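Local coordinates for NIF3-related protein (Bacillus cereus, PDB 2GX8) that is of unknown function but belongs to the NIF3 family and carries a conserved dimetal-binding motif, here occupied by zinc, together with a probable regulatory domain, at residues C[109-112]-C[113-116]; C[126-129]-C[130-133]. One frame throughout, in Å; residues are numbered along the deposited sequence.

How the contacts relate
Contact 1 lies wholly on helix 108-118; contact 2, beyond strand 122-125, runs from the loop after that strand through helix 128-132 to the residue just past it. Their centres are 25 Å apart and they do not touch. Contact 1 is partly buried at the periphery, with apolar side chains turned to the protein and to two neighbouring subunits, and lysines, a glutamate and a water along its polar side. Contact 2 is buried near the middle of the chain and meets no other subunit. Contact 1 is a run of backbone bonds four residues apart, whereas contact 2 mixes three-residue with four-residue bonds, and its short helix presents Asp131 to a zinc ion.

Contact 1 of 2, residues C[109-112]-C[113-116]; sequences YGKI and IEKC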
# COMPACT_ATOMS: atom_id res chain seq x y z
N TYR C 109 16.32 -25.67 -11.93
CA TYR C 109 14.88 -25.47 -11.90
C TYR C 109 14.25 -25.41 -13.26
O TYR C 109 13.21 -26.03 -13.49
CB TYR C 109 14.58 -24.19 -11.13
CG TYR C 109 13.12 -23.87 -11.03
CD1 TYR C 109 12.26 -24.71 -10.32
CD2 TYR C 109 12.58 -22.73 -11.62
CE1 TYR C 109 10.92 -24.44 -10.19
CE2 TYR C 109 11.23 -22.45 -11.50
CZ TYR C 109 10.41 -23.31 -10.77
OH TYR C 109 9.06 -23.07 -10.60
N GLY C 110 14.88 -24.67 -14.18
CA GLY C 110 14.38 -24.52 -15.55
C GLY C 110 14.44 -25.85 -16.29
O GLY C 110 13.62 -26.10 -17.17
N LYS C 111 15.40 -26.70 -15.93
CA LYS C 111 15.55 -28.03 -16.50
C LYS C 111 14.39 -28.96 -16.12
O LYS C 111 14.10 -29.91 -16.85
CB LYS C 111 16.86 -28.66 -16.01
CG LYS C 111 18.12 -28.18 -16.67
CD LYS C 111 19.29 -28.90 -16.05
CE LYS C 111 20.52 -28.76 -16.91
NZ LYS C 111 20.70 -27.35 -17.31
N ILE C 112 13.75 -28.71 -14.99
CA ILE C 112 12.61 -29.54 -14.56
C ILE C 112 11.42 -29.20 -15.43
O ILE C 112 10.76 -30.08 -15.96
CB ILE C 112 12.22 -29.29 -13.08
CG1 ILE C 112 13.37 -29.69 -12.15
CG2 ILE C 112 10.98 -30.12 -12.73
CD1 ILE C 112 13.16 -29.30 -10.70
N ILE C 113 11.17 -27.90 -15.58
CA ILE C 113 10.08 -27.41 -16.44
C ILE C 113 10.29 -27.88 -17.88
O ILE C 113 9.36 -28.33 -18.56
CB ILE C 113 10.02 -25.87 -16.36
CG1 ILE C 113 9.66 -25.45 -14.92
CG2 ILE C 113 8.98 -25.30 -17.29
CD1 ILE C 113 9.78 -23.98 -14.72
N GLU C 114 11.54 -27.79 -18.34
CA GLU C 114 11.93 -28.23 -19.70
C GLU C 114 11.69 -29.73 -19.89
O GLU C 114 11.15 -30.17 -20.91
CB GLU C 114 13.41 -27.92 -19.94
CG GLU C 114 13.96 -28.42 -21.27
CD GLU C 114 15.45 -28.14 -21.44
OE1 GLU C 114 16.21 -28.40 -20.49
OE2 GLU C 114 15.86 -27.66 -22.53
N LYS C 115 12.11 -30.52 -18.90
CA LYS C 115 11.92 -31.96 -18.96
C LYS C 115 10.42 -32.30 -19.02
O LYS C 115 10.02 -33.18 -19.80
CB LYS C 115 12.65 -32.64 -17.81
CG LYS C 115 12.52 -34.15 -17.79
CD LYS C 115 13.59 -34.83 -16.90
CE LYS C 115 14.92 -34.91 -17.66
NZ LYS C 115 16.03 -35.52 -16.87
N CYS C 116 9.60 -31.59 -18.24
CA CYS C 116 8.13 -31.78 -18.24
C CYS C 116 7.52 -31.39 -19.56
O CYS C 116 6.70 -32.12 -20.12
CB CYS C 116 7.47 -30.92 -17.16
SG CYS C 116 7.83 -31.38 -15.50
O HOH W 1 15.46 -30.38 -19.01
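Tyr109 and Ile113 meet one turn apart on the helix, where CE2 of the Tyr109 ring lies 3.8 Å from CD1 of Ile113. The approach to the ring is oblique. CG of Tyr109 stands anti to the backbone N (chi1 180°); in Ile113, CG1 is anti to the carbonyl carbon (chi1 -64°) and the chain is extended at chi2, which carries CD1 to the ring. The phenol OH of Tyr109 is hydrogen-bonded to Leu95 O, which anchors the far end of the ring.

Lys111 and Glu114 are joined through water rather than directly. Glu114 runs out extended beyond CG, and a water links its OE1 to Lys111 O, donating to both at 2.6 Å. The same Lys111 O accepts the amide of Lys115, Lys115 N to Lys111 O being 2.9 Å, so this carbonyl is gripped by both helix and solvent. The charged end of Lys111 does not meet Glu114: NZ stays 5.6 Å from OE1 of Glu114 and bonds Thr105 O instead. Ile112 CG2 and Cys116 SG come only loosely together at 4.4 Å, and Cys116 N closes the turn on Ile112 O at 3.0 Å. Tyr109 O takes Ile112 N, and Ile113 N adds only a weak bond to it at 3.5 Å.

Ile113 rests on Ile103 and Glu114 on Ile117 of a second subunit, and Tyr109 and Ile112 on Met347 of a third. Within the chain, helix 108-118 is the connection of the beta-alpha-beta unit that joins strand 88-91 to strand 122-125. Ile112, Lys115 and Cys116 pack against Val78 of helix 75-84, where Lys115 NZ also forms salt bridges with Glu75 and Asp79.

Contact 2 of 2, residues C[126-129]-C[130-133]; sequences AHTN and VDVA. With ZN (zinc ion), chain M.
Asp131 reaches back over the first turn of its helix toward His127 because CG lies beside its own backbone N, anti to the carbonyl carbon (chi1 -73°), while the His127 ring comes from the residue before the helix, with CG anti to the backbone N (chi1 -167°). The imidazole CD2 of His127 comes to 3.9 Å from OD2 of Asp131, the ring and carboxylate planes being 76° apart. Thr128 fills in beside them: its CG2 sits over one face of the His127 ring, offset toward the rim, and also lies 3.9 Å from Asp131 OD2.

Asp131 OD1 binds the zinc at 2.3 Å; Asp131 OD2, at 2.8 Å, is a long second approach. CD2 and NE2 of His127 are each 4.1 Å from this zinc, too far for the ring to be a ligand. OD2 of Asp131 also faces His127 O at 3.1 Å, two acceptors side by side, a mildly unfavourable approach that the positive charge of the zinc would probably offset. That His127 carbonyl is itself bonded by Val130 N at 3.0 Å, the donor standing above the carbonyl plane. Further along, Thr128 O takes Val132 N and only a weak bond from Asp131 N. On the side of helix 31-38, Val130 CG2 packs on Ala126 CB at 3.5 Å, and Phe38 touches both residues.

Asp51 bonds both His127 ND1 and Thr128 OG1, and Thr128 OG1 also meets Met48 N. His92 meets the His127 ring edge-to-face and bonds Ala126 O through ND1. His92 and Glu360 share the zinc with Asp131; Glu360 also belongs to a second zinc site, with His93 and His357. A short helix after strand 122-125 thus delivers one carboxylate ligand to the dimetal centre described for this NIF3-family protein.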
# COMPACT_ATOMS: atom_id res chain seq x y z
N ALA C 126 -1.78 -29.67 -5.86
CA ALA C 126 -2.83 -29.81 -4.86
C ALA C 126 -2.20 -29.45 -3.53
O ALA C 126 -1.78 -30.34 -2.78
CB ALA C 126 -3.27 -31.21 -4.83
N HIS C 127 -2.13 -28.16 -3.22
CA HIS C 127 -1.43 -27.75 -2.01
C HIS C 127 -2.29 -27.66 -0.75
O HIS C 127 -2.59 -28.69 -0.17
CB HIS C 127 -0.54 -26.52 -2.28
CG HIS C 127 0.43 -26.21 -1.18
ND1 HIS C 127 0.84 -24.92 -0.88
CD2 HIS C 127 1.04 -27.02 -0.28
CE1 HIS C 127 1.67 -24.95 0.15
NE2 HIS C 127 1.80 -26.21 0.54
N THR C 128 -2.70 -26.47 -0.33
CA THR C 128 -3.44 -26.37 0.93
C THR C 128 -4.76 -27.11 0.95
O THR C 128 -5.25 -27.47 2.02
CB THR C 128 -3.63 -24.95 1.45
OG1 THR C 128 -4.12 -24.13 0.38
CG2 THR C 128 -2.30 -24.38 2.00
N ASN C 129 -5.35 -27.34 -0.21
CA ASN C 129 -6.59 -28.14 -0.23
C ASN C 129 -6.40 -29.59 0.29
O ASN C 129 -7.34 -30.20 0.78
CB ASN C 129 -7.30 -28.08 -1.61
CG ASN C 129 -6.39 -28.51 -2.79
OD1 ASN C 129 -6.82 -29.25 -3.66
ND2 ASN C 129 -5.14 -28.03 -2.81
N VAL C 130 -5.18 -30.13 0.20
CA VAL C 130 -4.86 -31.49 0.69
C VAL C 130 -4.48 -31.44 2.20
O VAL C 130 -4.56 -32.43 2.92
CB VAL C 130 -3.77 -32.18 -0.21
CG1 VAL C 130 -3.34 -33.53 0.33
CG2 VAL C 130 -4.30 -32.34 -1.63
N ASP C 131 -4.10 -30.25 2.67
CA ASP C 131 -3.78 -30.01 4.07
C ASP C 131 -5.05 -29.90 4.90
O ASP C 131 -5.13 -30.42 6.02
CB ASP C 131 -3.02 -28.68 4.19
CG ASP C 131 -1.61 -28.76 3.66
OD1 ASP C 131 -0.78 -29.40 4.35
OD2 ASP C 131 -1.31 -28.14 2.61
N VAL C 132 -6.03 -29.22 4.31
CA VAL C 132 -7.33 -28.90 4.91
C VAL C 132 -8.36 -30.04 4.87
O VAL C 132 -9.08 -30.26 5.82
CB VAL C 132 -7.95 -27.66 4.19
CG1 VAL C 132 -9.32 -27.31 4.76
CG2 VAL C 132 -7.02 -26.46 4.25
N ALA C 133 -8.42 -30.75 3.74
CA ALA C 133 -9.44 -31.79 3.54
C ALA C 133 -9.35 -33.02 4.43
O ALA C 133 -8.25 -33.46 4.78
CB ALA C 133 -9.47 -32.22 2.08
ZN ZN M . 1.15 -29.36 3.14